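Local coordinates for proto-oncogene tyrosine-protein kinase receptor Ret (Danio rerio, PDB 7AMK) that acts as a receptor tyrosine kinase, assembling with GDNF and its co-receptor GFR alpha 1 through an ectodomain containing cadherin-like domains, at residues L74-G77 with P82-L85; V124-L129 with C207-E212; P138-N143 with G147-L152. The protein carries 4 engineered substitutions. One frame throughout, in Å; residues are numbered along the deposited sequence.

Overall arrangement
Contact 1 lies in the first cadherin-like domain, where it packs a loop on a sheet strand, and contact 3 in the second, while contact 2 packs helix 126-130 on strand 200-210 of the second. The chain closed by contact 2 encloses contact 3, and both reach the mixed sheet containing strands 139-141 and 200-210. Their nearest atoms are about 6 Å apart, whereas contact 1 stays about 14 Å from contact 2 and about 17 Å from contact 3, again between nearest atoms. Of the three, contact 3 alone holds a calcium ligand, Glu142, shared by two of the calcium ions with Asp194, Glu196, Asp228, Glu229, Asp231 and Asp265, between the second and third domains.

Contact 1 of 3, residues L74-G77 with P82-L85; sequences LRSG and PKDL
Lys83 opens the strand by lying along Leu74, the two side chains running past each other in opposite directions. Fully extended beyond CG, its methylenes flank the leucine, with Lys83 CD 3.7 Å from Leu74 CB, and carry the ammonium to the loop backbone. There Lys83 NZ makes a weak hydrogen bond of 3.4 Å to Leu74 O. The firmer hold on this ammonium is a hydrogen bond to Phe71 O, with a cation-pi contact to the Phe71 ring. A lysine suits the place because its long stem is apolar and its tip can satisfy carbonyls. Leu74 O also receives a weak bond from Ser76 N across an inverse gamma turn centred on Arg75. Leu85 reaches the loop through the end of its side chain: CD1 meets Leu74 CD1 at 3.5 Å, tighter than usual for methyl groups, where the two leucines cross at about a right angle. Phe113 of the adjoining strand 106-114 and Trp50 of a loop touch both leucines, so the loop following helix 68-72 is pinned over strand 83-92 of the first domain's mixed sheet.

Contact 2 of 3, residues V124-L129 with C207-E212; sequences VELSTL and CMVRTE
Thr211 OG1 is held by two groups of the turn just beyond it, the backbone N of Arg213 and the carbonyl O of Asn214, while the other branch of the same side chain faces Leu126. With the hydroxyl occupied in this way, at chi1 68°, the methyl CG2 is left to meet Leu126 CD1 at 4.3 Å. Threonine suits this position just past the strand because one branch closes a polar turn and the other joins an apolar surface. Everything that crosses between the segments is apolar, and no hydrogen bond links them. Val209 is the middle of the contact. Its CG1 lies anti to the backbone N (chi1 -174°) and meets both leucines of the helix, Leu126 CD2 at 4.2 Å and Leu129 CD2 at 4.1 Å. One methyl of the valine is thus shared by two helix residues three positions apart, which lie on the same face of the helix; the branched, compact valine fits a strand and the longer leucines reach down from the helix to it. Leu129 is the more deeply buried of the two. The helix starts after Glu125 at the N-cap position, whose carbonyl O accepts Leu129 N at 3.0 Å. Just past Leu129, Cys130 forms a disulfide with Cys207, so that a short helix lies against the sheet of the cadherin domain and is fastened to it covalently. Helix 126-130 therefore packs on strand 200-210, with Tyr164 touching Leu129 and Val209, His157 of helix 155-160 flanking Leu129, and Glu216 of strand 215-227 beside Leu126 and Thr211.

Contact 3 of 3, residues P138-N143 with G147-L152; sequences PHITEN and GALRQL. With CA (calcium ion), chain L; CA (calcium ion), chain M.
Leu149 meets Pro138 and Ile140 at a classic beta bulge, where Leu149 and Arg150 both face Leu187, in the cadherin domain. The apolar part joins strands of two sheets. Leu149 CD1 packs against Ile140 CG2 at 3.5 Å, while its CD2 lies 3.9 Å from Pro138 CG, each pair crossing at about a right angle. A chi2 of 68° splits the two methyls between the partners. Cutting this leucine back to an alanine is likely to open a gap beside Pro138 and Ile140. The second kind of contact is an aliphatic ring over a flat cation. Arg150 bends at chi3 (-56°) to bring its guanidinium under Pro138 CD, which lies over one face, 3.7 Å from Arg150 NH2; NH1 bonds to Ser136 O. Just past the first strand comes metal binding, consistent with cadherin-type calcium sites between successive domains. Glu142, extended beyond CG, bridges two calcium ions, which also draw on Glu196 and Asp231; its negative charge suits this site, and Asn143 ND2 adds hydrogen bonds to Glu229 and Asp231. Glu142 OE1 binds the calcium ion of chain L at 2.3 Å, where two waters also bind, and Glu142 OE2 that of chain M at 2.4 Å.

Contact 1 of 3, residues L74-G77 with P82-L85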
ATOM      1  N   LEU A  74      56.780   9.969  29.566  1.00 45.88           N
ATOM      2  CA  LEU A  74      55.386  10.053  29.130  1.00 49.34           C
ATOM      3  C   LEU A  74      54.681   8.735  29.429  1.00 47.01           C
ATOM      4  O   LEU A  74      54.951   7.719  28.776  1.00 42.90           O
ATOM      5  CB  LEU A  74      55.318  10.372  27.639  1.00 49.82           C
ATOM      6  CG  LEU A  74      55.562  11.817  27.261  1.00 40.80           C
ATOM      7  CD1 LEU A  74      55.799  11.940  25.762  1.00 37.77           C
ATOM      8  CD2 LEU A  74      54.342  12.622  27.695  1.00 45.08           C
ATOM      9  N   ARG A  75      53.772   8.750  30.406  1.00 42.86           N
ATOM     10  CA  ARG A  75      53.007   7.566  30.788  1.00 48.17           C
ATOM     11  C   ARG A  75      51.848   7.371  29.811  1.00 49.42           C
ATOM     12  O   ARG A  75      50.684   7.650  30.099  1.00 60.57           O
ATOM     13  CB  ARG A  75      52.506   7.686  32.225  1.00 39.64           C
ATOM     14  CG  ARG A  75      53.515   7.212  33.254  1.00 45.05           C
ATOM     15  CD  ARG A  75      52.927   7.045  34.641  1.00 42.47           C
ATOM     16  NE  ARG A  75      53.778   6.186  35.452  1.00 44.58           N
ATOM     17  CZ  ARG A  75      54.989   6.526  35.873  1.00 45.19           C
ATOM     18  NH1 ARG A  75      55.528   7.692  35.553  1.00 54.97           N
ATOM     19  NH2 ARG A  75      55.675   5.682  36.640  1.00 47.96           N
ATOM     20  N   SER A  76      52.177   6.863  28.627  1.00 57.83           N
ATOM     21  CA  SER A  76      51.144   6.466  27.675  1.00 63.17           C
ATOM     22  C   SER A  76      50.729   4.999  27.817  1.00 57.93           C
ATOM     23  O   SER A  76      49.560   4.670  27.588  1.00 55.74           O
ATOM     24  CB  SER A  76      51.617   6.722  26.240  1.00 58.33           C
ATOM     25  OG  SER A  76      52.627   5.801  25.872  1.00 58.92           O
ATOM     26  N   GLY A  77      51.640   4.108  28.212  1.00 57.11           N
ATOM     27  CA  GLY A  77      51.388   2.685  28.154  1.00 49.95           C
ATOM     28  C   GLY A  77      51.997   1.994  26.950  1.00 52.67           C
ATOM     29  O   GLY A  77      52.033   0.760  26.915  1.00 63.15           O
ATOM     30  N   PRO A  82      57.191   6.642  17.997  1.00 45.04           N
ATOM     31  CA  PRO A  82      56.948   7.937  18.640  1.00 35.92           C
ATOM     32  C   PRO A  82      55.856   7.846  19.675  1.00 39.18           C
ATOM     33  O   PRO A  82      55.011   6.976  19.531  1.00 42.01           O
ATOM     34  CB  PRO A  82      56.494   8.808  17.475  1.00 37.69           C
ATOM     35  CG  PRO A  82      55.670   7.843  16.646  1.00 36.09           C
ATOM     36  CD  PRO A  82      56.431   6.525  16.735  1.00 48.10           C
ATOM     37  N   LYS A  83      55.869   8.725  20.683  1.00 42.36           N
ATOM     38  CA  LYS A  83      54.780   8.833  21.650  1.00 38.43           C
ATOM     39  C   LYS A  83      53.884  10.001  21.258  1.00 36.33           C
ATOM     40  O   LYS A  83      54.341  11.145  21.165  1.00 35.98           O
ATOM     41  CB  LYS A  83      55.305   9.020  23.073  1.00 34.30           C
ATOM     42  CG  LYS A  83      55.988   7.794  23.651  1.00 38.82           C
ATOM     43  CD  LYS A  83      56.576   8.083  25.013  1.00 43.07           C
ATOM     44  CE  LYS A  83      57.107   6.818  25.663  1.00 35.88           C
ATOM     45  NZ  LYS A  83      57.802   7.114  26.935  1.00 42.22           N
ATOM     46  N   ASP A  84      52.616   9.711  21.036  1.00 34.13           N
ATOM     47  CA  ASP A  84      51.674  10.740  20.643  1.00 34.99           C
ATOM     48  C   ASP A  84      51.253  11.562  21.849  1.00 30.72           C
ATOM     49  O   ASP A  84      50.993  11.015  22.924  1.00 36.16           O
ATOM     50  CB  ASP A  84      50.465  10.103  19.964  1.00 41.26           C
ATOM     51  CG  ASP A  84      50.788   9.612  18.576  1.00 44.73           C
ATOM     52  OD1 ASP A  84      51.955   9.217  18.333  1.00 39.06           O
ATOM     53  OD2 ASP A  84      49.881   9.647  17.721  1.00 60.72           O
ATOM     54  N   LEU A  85      51.218  12.878  21.672  1.00 30.00           N
ATOM     55  CA  LEU A  85      50.722  13.815  22.671  1.00 30.43           C
ATOM     56  C   LEU A  85      49.485  14.466  22.094  1.00 26.48           C
ATOM     57  O   LEU A  85      49.519  14.955  20.959  1.00 32.51           O
ATOM     58  CB  LEU A  85      51.757  14.900  23.004  1.00 28.60           C
ATOM     59  CG  LEU A  85      52.922  14.557  23.924  1.00 30.86           C
ATOM     60  CD1 LEU A  85      53.675  13.368  23.390  1.00 40.26           C
ATOM     61  CD2 LEU A  85      53.857  15.747  24.093  1.00 36.03           C
TER

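Contact 2 of 3, residues V124-L129 with C207-E212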
ATOM      1  N   VAL A 124      65.752  16.237   4.818  1.00 30.40           N
ATOM      2  CA  VAL A 124      64.330  16.468   4.585  1.00 35.99           C
ATOM      3  C   VAL A 124      64.103  16.601   3.079  1.00 39.61           C
ATOM      4  O   VAL A 124      64.751  17.424   2.421  1.00 34.13           O
ATOM      5  CB  VAL A 124      63.850  17.709   5.356  1.00 33.84           C
ATOM      6  CG1 VAL A 124      62.365  18.008   5.122  1.00 29.48           C
ATOM      7  CG2 VAL A 124      64.120  17.513   6.839  1.00 42.38           C
ATOM      8  N   GLU A 125      63.213  15.764   2.528  1.00 28.41           N
ATOM      9  CA  GLU A 125      62.774  15.918   1.143  1.00 31.25           C
ATOM     10  C   GLU A 125      61.944  17.187   0.986  1.00 30.91           C
ATOM     11  O   GLU A 125      61.129  17.528   1.853  1.00 26.25           O
ATOM     12  CB  GLU A 125      61.935  14.711   0.697  1.00 29.49           C
ATOM     13  CG  GLU A 125      62.534  13.344   0.989  1.00 32.77           C
ATOM     14  N   LEU A 126      62.141  17.873  -0.146  1.00 26.42           N
ATOM     15  CA  LEU A 126      61.451  19.134  -0.386  1.00 25.34           C
ATOM     16  C   LEU A 126      59.960  18.984  -0.179  1.00 25.78           C
ATOM     17  O   LEU A 126      59.317  19.872   0.390  1.00 22.49           O
ATOM     18  CB  LEU A 126      61.734  19.658  -1.802  1.00 26.16           C
ATOM     19  CG  LEU A 126      63.139  20.258  -1.980  1.00 37.99           C
ATOM     20  CD1 LEU A 126      63.292  20.990  -3.312  1.00 41.40           C
ATOM     21  CD2 LEU A 126      63.523  21.177  -0.812  1.00 36.45           C
ATOM     22  N   SER A 127      59.396  17.854  -0.616  1.00 23.97           N
ATOM     23  CA  SER A 127      57.960  17.660  -0.457  1.00 30.49           C
ATOM     24  C   SER A 127      57.552  17.688   1.012  1.00 23.66           C
ATOM     25  O   SER A 127      56.542  18.304   1.364  1.00 22.34           O
ATOM     26  CB  SER A 127      57.526  16.353  -1.125  1.00 26.34           C
ATOM     27  OG  SER A 127      58.212  15.257  -0.577  1.00 32.63           O
ATOM     28  N   THR A 128      58.351  17.057   1.890  1.00 26.44           N
ATOM     29  CA  THR A 128      58.060  17.086   3.321  1.00 22.76           C
ATOM     30  C   THR A 128      58.216  18.492   3.882  1.00 28.44           C
ATOM     31  O   THR A 128      57.419  18.918   4.721  1.00 26.71           O
ATOM     32  CB  THR A 128      58.989  16.128   4.086  1.00 31.38           C
ATOM     33  OG1 THR A 128      59.002  14.840   3.461  1.00 29.15           O
ATOM     34  CG2 THR A 128      58.519  15.977   5.536  1.00 26.16           C
ATOM     35  N   LEU A 129      59.268  19.209   3.464  1.00 28.74           N
ATOM     36  CA  LEU A 129      59.455  20.581   3.927  1.00 21.78           C
ATOM     37  C   LEU A 129      58.246  21.445   3.593  1.00 23.24           C
ATOM     38  O   LEU A 129      57.832  22.295   4.395  1.00 22.59           O
ATOM     39  CB  LEU A 129      60.715  21.177   3.299  1.00 23.41           C
ATOM     40  CG  LEU A 129      60.906  22.691   3.486  1.00 31.45           C
ATOM     41  CD1 LEU A 129      61.067  23.091   4.971  1.00 28.56           C
ATOM     42  CD2 LEU A 129      62.088  23.194   2.670  1.00 27.11           C
ATOM     43  N   CYS A 207      54.172  24.983  -3.800  1.00 19.08           N
ATOM     44  CA  CYS A 207      55.216  25.398  -2.872  1.00 20.57           C
ATOM     45  C   CYS A 207      56.491  25.689  -3.678  1.00 21.88           C
ATOM     46  O   CYS A 207      56.943  24.839  -4.451  1.00 21.90           O
ATOM     47  CB  CYS A 207      55.452  24.305  -1.830  1.00 19.35           C
ATOM     48  SG  CYS A 207      56.720  24.634  -0.625  1.00 20.19           S
ATOM     49  N   MET A 208      57.047  26.893  -3.513  1.00 22.09           N
ATOM     50  CA  MET A 208      58.227  27.338  -4.259  1.00 23.80           C
ATOM     51  C   MET A 208      59.370  27.574  -3.285  1.00 24.71           C
ATOM     52  O   MET A 208      59.240  28.363  -2.352  1.00 24.48           O
ATOM     53  CB  MET A 208      57.931  28.605  -5.063  1.00 24.36           C
ATOM     54  CG  MET A 208      56.827  28.381  -6.079  1.00 32.92           C
ATOM     55  SD  MET A 208      56.084  29.863  -6.777  1.00 55.19           S
ATOM     56  CE  MET A 208      57.056  29.967  -8.296  1.00 35.89           C
ATOM     57  N   VAL A 209      60.474  26.880  -3.496  1.00 25.86           N
ATOM     58  CA  VAL A 209      61.552  26.809  -2.532  1.00 26.73           C
ATOM     59  C   VAL A 209      62.828  27.232  -3.242  1.00 28.86           C
ATOM     60  O   VAL A 209      63.199  26.644  -4.266  1.00 29.70           O
ATOM     61  CB  VAL A 209      61.669  25.399  -1.946  1.00 26.25           C
ATOM     62  CG1 VAL A 209      62.717  25.340  -0.815  1.00 27.13           C
ATOM     63  CG2 VAL A 209      60.297  24.938  -1.462  1.00 24.30           C
ATOM     64  N   ARG A 210      63.457  28.286  -2.748  1.00 29.87           N
ATOM     65  CA  ARG A 210      64.732  28.728  -3.295  1.00 32.13           C
ATOM     66  C   ARG A 210      65.828  28.004  -2.521  1.00 33.06           C
ATOM     67  O   ARG A 210      66.091  28.317  -1.361  1.00 33.05           O
ATOM     68  CB  ARG A 210      64.870  30.243  -3.205  1.00 33.03           C
ATOM     69  CG  ARG A 210      66.003  30.815  -4.059  1.00 35.51           C
ATOM     70  N   THR A 211      66.440  27.007  -3.146  1.00 33.96           N
ATOM     71  CA  THR A 211      67.541  26.267  -2.545  1.00 35.17           C
ATOM     72  C   THR A 211      68.887  26.856  -2.986  1.00 37.80           C
ATOM     73  O   THR A 211      68.948  27.857  -3.698  1.00 38.66           O
ATOM     74  CB  THR A 211      67.457  24.784  -2.920  1.00 37.43           C
ATOM     75  OG1 THR A 211      67.721  24.624  -4.328  1.00 36.12           O
ATOM     76  CG2 THR A 211      66.067  24.209  -2.592  1.00 32.46           C
ATOM     77  N   GLU A 212      69.982  26.214  -2.554  1.00 39.27           N
ATOM     78  CA  GLU A 212      71.317  26.510  -3.081  1.00 42.05           C
ATOM     79  C   GLU A 212      71.465  26.099  -4.543  1.00 43.14           C
ATOM     80  O   GLU A 212      72.480  26.424  -5.163  1.00 45.59           O
ATOM     81  CB  GLU A 212      72.411  25.828  -2.235  1.00 43.42           C
ATOM     82  CG  GLU A 212      72.484  24.288  -2.310  1.00 43.31           C
ATOM     83  CD  GLU A 212      71.241  23.609  -1.736  1.00 48.80           C
ATOM     84  OE1 GLU A 212      70.344  24.355  -1.295  1.00 44.85           O
ATOM     85  OE2 GLU A 212      71.146  22.351  -1.728  1.00 40.82           O
TER

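Contact 3 of 3, residues P138-N143 with G147-L152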
ATOM      1  N   PRO A 138      40.122  21.000   4.708  1.00 13.94           N
ATOM      2  CA  PRO A 138      39.361  21.909   5.571  1.00 20.63           C
ATOM      3  C   PRO A 138      37.896  21.949   5.144  1.00 18.04           C
ATOM      4  O   PRO A 138      37.491  21.394   4.118  1.00 16.11           O
ATOM      5  CB  PRO A 138      40.078  23.258   5.387  1.00 14.34           C
ATOM      6  CG  PRO A 138      40.786  23.148   4.080  1.00 21.23           C
ATOM      7  CD  PRO A 138      41.116  21.695   3.880  1.00 14.39           C
ATOM      8  N   HIS A 139      37.082  22.567   5.987  1.00 15.64           N
ATOM      9  CA  HIS A 139      35.686  22.760   5.649  1.00 14.00           C
ATOM     10  C   HIS A 139      35.308  24.154   6.072  1.00 17.53           C
ATOM     11  O   HIS A 139      35.823  24.654   7.069  1.00 16.14           O
ATOM     12  CB  HIS A 139      34.767  21.736   6.330  1.00 14.55           C
ATOM     13  CG  HIS A 139      34.892  21.710   7.825  1.00 32.64           C
ATOM     14  ND1 HIS A 139      34.268  22.628   8.645  1.00 33.27           N
ATOM     15  CD2 HIS A 139      35.582  20.880   8.649  1.00 32.41           C
ATOM     16  CE1 HIS A 139      34.562  22.363   9.908  1.00 30.59           C
ATOM     17  NE2 HIS A 139      35.360  21.310   9.937  1.00 31.12           N
ATOM     18  N   ILE A 140      34.445  24.791   5.291  1.00 17.66           N
ATOM     19  CA  ILE A 140      33.818  26.034   5.700  1.00 18.38           C
ATOM     20  C   ILE A 140      32.324  25.893   5.431  1.00 17.36           C
ATOM     21  O   ILE A 140      31.882  25.018   4.688  1.00 15.92           O
ATOM     22  CB  ILE A 140      34.402  27.246   4.957  1.00 18.72           C
ATOM     23  CG1 ILE A 140      34.340  26.982   3.455  1.00 27.04           C
ATOM     24  CG2 ILE A 140      35.840  27.451   5.309  1.00 19.22           C
ATOM     25  CD1 ILE A 140      34.759  28.156   2.621  1.00 25.13           C
ATOM     26  N   THR A 141      31.547  26.778   6.031  1.00 20.30           N
ATOM     27  CA  THR A 141      30.119  26.801   5.774  1.00 24.19           C
ATOM     28  C   THR A 141      29.818  27.878   4.741  1.00 21.98           C
ATOM     29  O   THR A 141      30.512  28.891   4.665  1.00 23.51           O
ATOM     30  CB  THR A 141      29.326  27.042   7.059  1.00 22.06           C
ATOM     31  OG1 THR A 141      29.663  26.027   8.003  1.00 27.28           O
ATOM     32  CG2 THR A 141      27.794  26.984   6.794  1.00 21.95           C
ATOM     33  N   GLU A 142      28.797  27.626   3.924  1.00 18.61           N
ATOM     34  CA  GLU A 142      28.373  28.603   2.927  1.00 19.07           C
ATOM     35  C   GLU A 142      27.927  29.902   3.616  1.00 20.28           C
ATOM     36  O   GLU A 142      27.679  29.944   4.826  1.00 20.93           O
ATOM     37  CB  GLU A 142      27.253  28.001   2.067  1.00 19.49           C
ATOM     38  CG  GLU A 142      25.993  27.683   2.849  1.00 20.67           C
ATOM     39  CD  GLU A 142      24.779  27.418   1.981  1.00 21.48           C
ATOM     40  OE1 GLU A 142      24.773  27.762   0.778  1.00 21.32           O
ATOM     41  OE2 GLU A 142      23.820  26.847   2.529  1.00 22.40           O
ATOM     42  N   ASN A 143      27.880  30.984   2.838  1.00 22.23           N
ATOM     43  CA  ASN A 143      27.327  32.285   3.288  1.00 24.79           C
ATOM     44  C   ASN A 143      28.059  32.851   4.508  1.00 30.65           C
ATOM     45  O   ASN A 143      27.439  33.407   5.418  1.00 28.24           O
ATOM     46  CB  ASN A 143      25.833  32.192   3.608  1.00 23.57           C
ATOM     47  CG  ASN A 143      25.021  31.635   2.469  1.00 23.59           C
ATOM     48  OD1 ASN A 143      25.349  31.826   1.304  1.00 23.09           O
ATOM     49  ND2 ASN A 143      23.949  30.924   2.804  1.00 24.32           N
ATOM     50  N   GLY A 147      38.127  34.655   5.069  1.00 21.66           N
ATOM     51  CA  GLY A 147      39.083  34.584   6.164  1.00 22.30           C
ATOM     52  C   GLY A 147      40.163  33.565   5.895  1.00 25.35           C
ATOM     53  O   GLY A 147      40.072  32.744   4.975  1.00 20.74           O
ATOM     54  N   ALA A 148      41.208  33.650   6.709  1.00 23.76           N
ATOM     55  CA  ALA A 148      42.272  32.673   6.611  1.00 20.43           C
ATOM     56  C   ALA A 148      41.718  31.314   6.969  1.00 18.36           C
ATOM     57  O   ALA A 148      40.801  31.179   7.780  1.00 27.99           O
ATOM     58  CB  ALA A 148      43.442  33.020   7.528  1.00 24.13           C
ATOM     59  N   LEU A 149      42.278  30.318   6.361  1.00 19.16           N
ATOM     60  CA  LEU A 149      41.770  28.971   6.464  1.00 16.19           C
ATOM     61  C   LEU A 149      42.814  27.992   6.962  1.00 17.15           C
ATOM     62  O   LEU A 149      42.493  27.100   7.744  1.00 18.38           O
ATOM     63  CB  LEU A 149      41.268  28.545   5.091  1.00 15.92           C
ATOM     64  CG  LEU A 149      40.644  27.191   4.927  1.00 21.24           C
ATOM     65  CD1 LEU A 149      39.344  27.249   5.688  1.00 33.66           C
ATOM     66  CD2 LEU A 149      40.401  27.003   3.444  1.00 20.93           C
ATOM     67  N   ARG A 150      44.055  28.121   6.507  1.00 14.63           N
ATOM     68  CA  ARG A 150      45.094  27.182   6.895  1.00 18.50           C
ATOM     69  C   ARG A 150      46.433  27.891   6.768  1.00 15.64           C
ATOM     70  O   ARG A 150      46.687  28.551   5.757  1.00 15.03           O
ATOM     71  CB  ARG A 150      45.057  25.899   6.038  1.00 15.93           C
ATOM     72  CG  ARG A 150      46.311  24.979   6.195  1.00 23.09           C
ATOM     73  CD  ARG A 150      46.126  23.611   5.525  1.00 15.24           C
ATOM     74  NE  ARG A 150      44.921  23.033   6.126  1.00 40.72           N
ATOM     75  CZ  ARG A 150      44.533  21.767   6.059  1.00 32.70           C
ATOM     76  NH1 ARG A 150      45.217  20.866   5.359  1.00 36.65           N
ATOM     77  NH2 ARG A 150      43.430  21.399   6.711  1.00 26.32           N
ATOM     78  N   GLN A 151      47.262  27.771   7.807  1.00 17.48           N
ATOM     79  CA  GLN A 151      48.660  28.195   7.753  1.00 15.71           C
ATOM     80  C   GLN A 151      49.432  27.146   6.968  1.00 18.21           C
ATOM     81  O   GLN A 151      49.465  25.972   7.363  1.00 24.57           O
ATOM     82  CB  GLN A 151      49.238  28.351   9.164  1.00 18.13           C
ATOM     83  CG  GLN A 151      50.777  28.659   9.273  1.00 18.83           C
ATOM     84  CD  GLN A 151      51.264  29.801   8.367  1.00 20.22           C
ATOM     85  OE1 GLN A 151      52.020  29.566   7.448  1.00 18.69           O
ATOM     86  NE2 GLN A 151      50.822  31.021   8.626  1.00 18.34           N
ATOM     87  N   LEU A 152      50.054  27.567   5.866  1.00 21.00           N
ATOM     88  CA  LEU A 152      50.740  26.649   4.963  1.00 20.07           C
ATOM     89  C   LEU A 152      52.203  26.371   5.335  1.00 17.84           C
ATOM     90  O   LEU A 152      52.719  25.308   4.980  1.00 23.77           O
ATOM     91  CB  LEU A 152      50.662  27.190   3.523  1.00 16.23           C
ATOM     92  CG  LEU A 152      49.280  27.075   2.878  1.00 17.29           C
ATOM     93  CD1 LEU A 152      49.271  27.557   1.428  1.00 15.31           C
ATOM     94  CD2 LEU A 152      48.782  25.636   2.981  1.00 16.01           C
TER
HETATM   95 CA    CA L 601      23.163  28.629  -0.573  1.00 22.02          CA
HETATM   96 CA    CA M 602      21.793  25.834   1.802  1.00 17.96          CA
HETATM   97  O   HOH W   1      21.387  29.404  -1.881  1.00 32.25           O
HETATM   98  O   HOH W   2      24.300  30.657  -0.461  1.00 21.76           O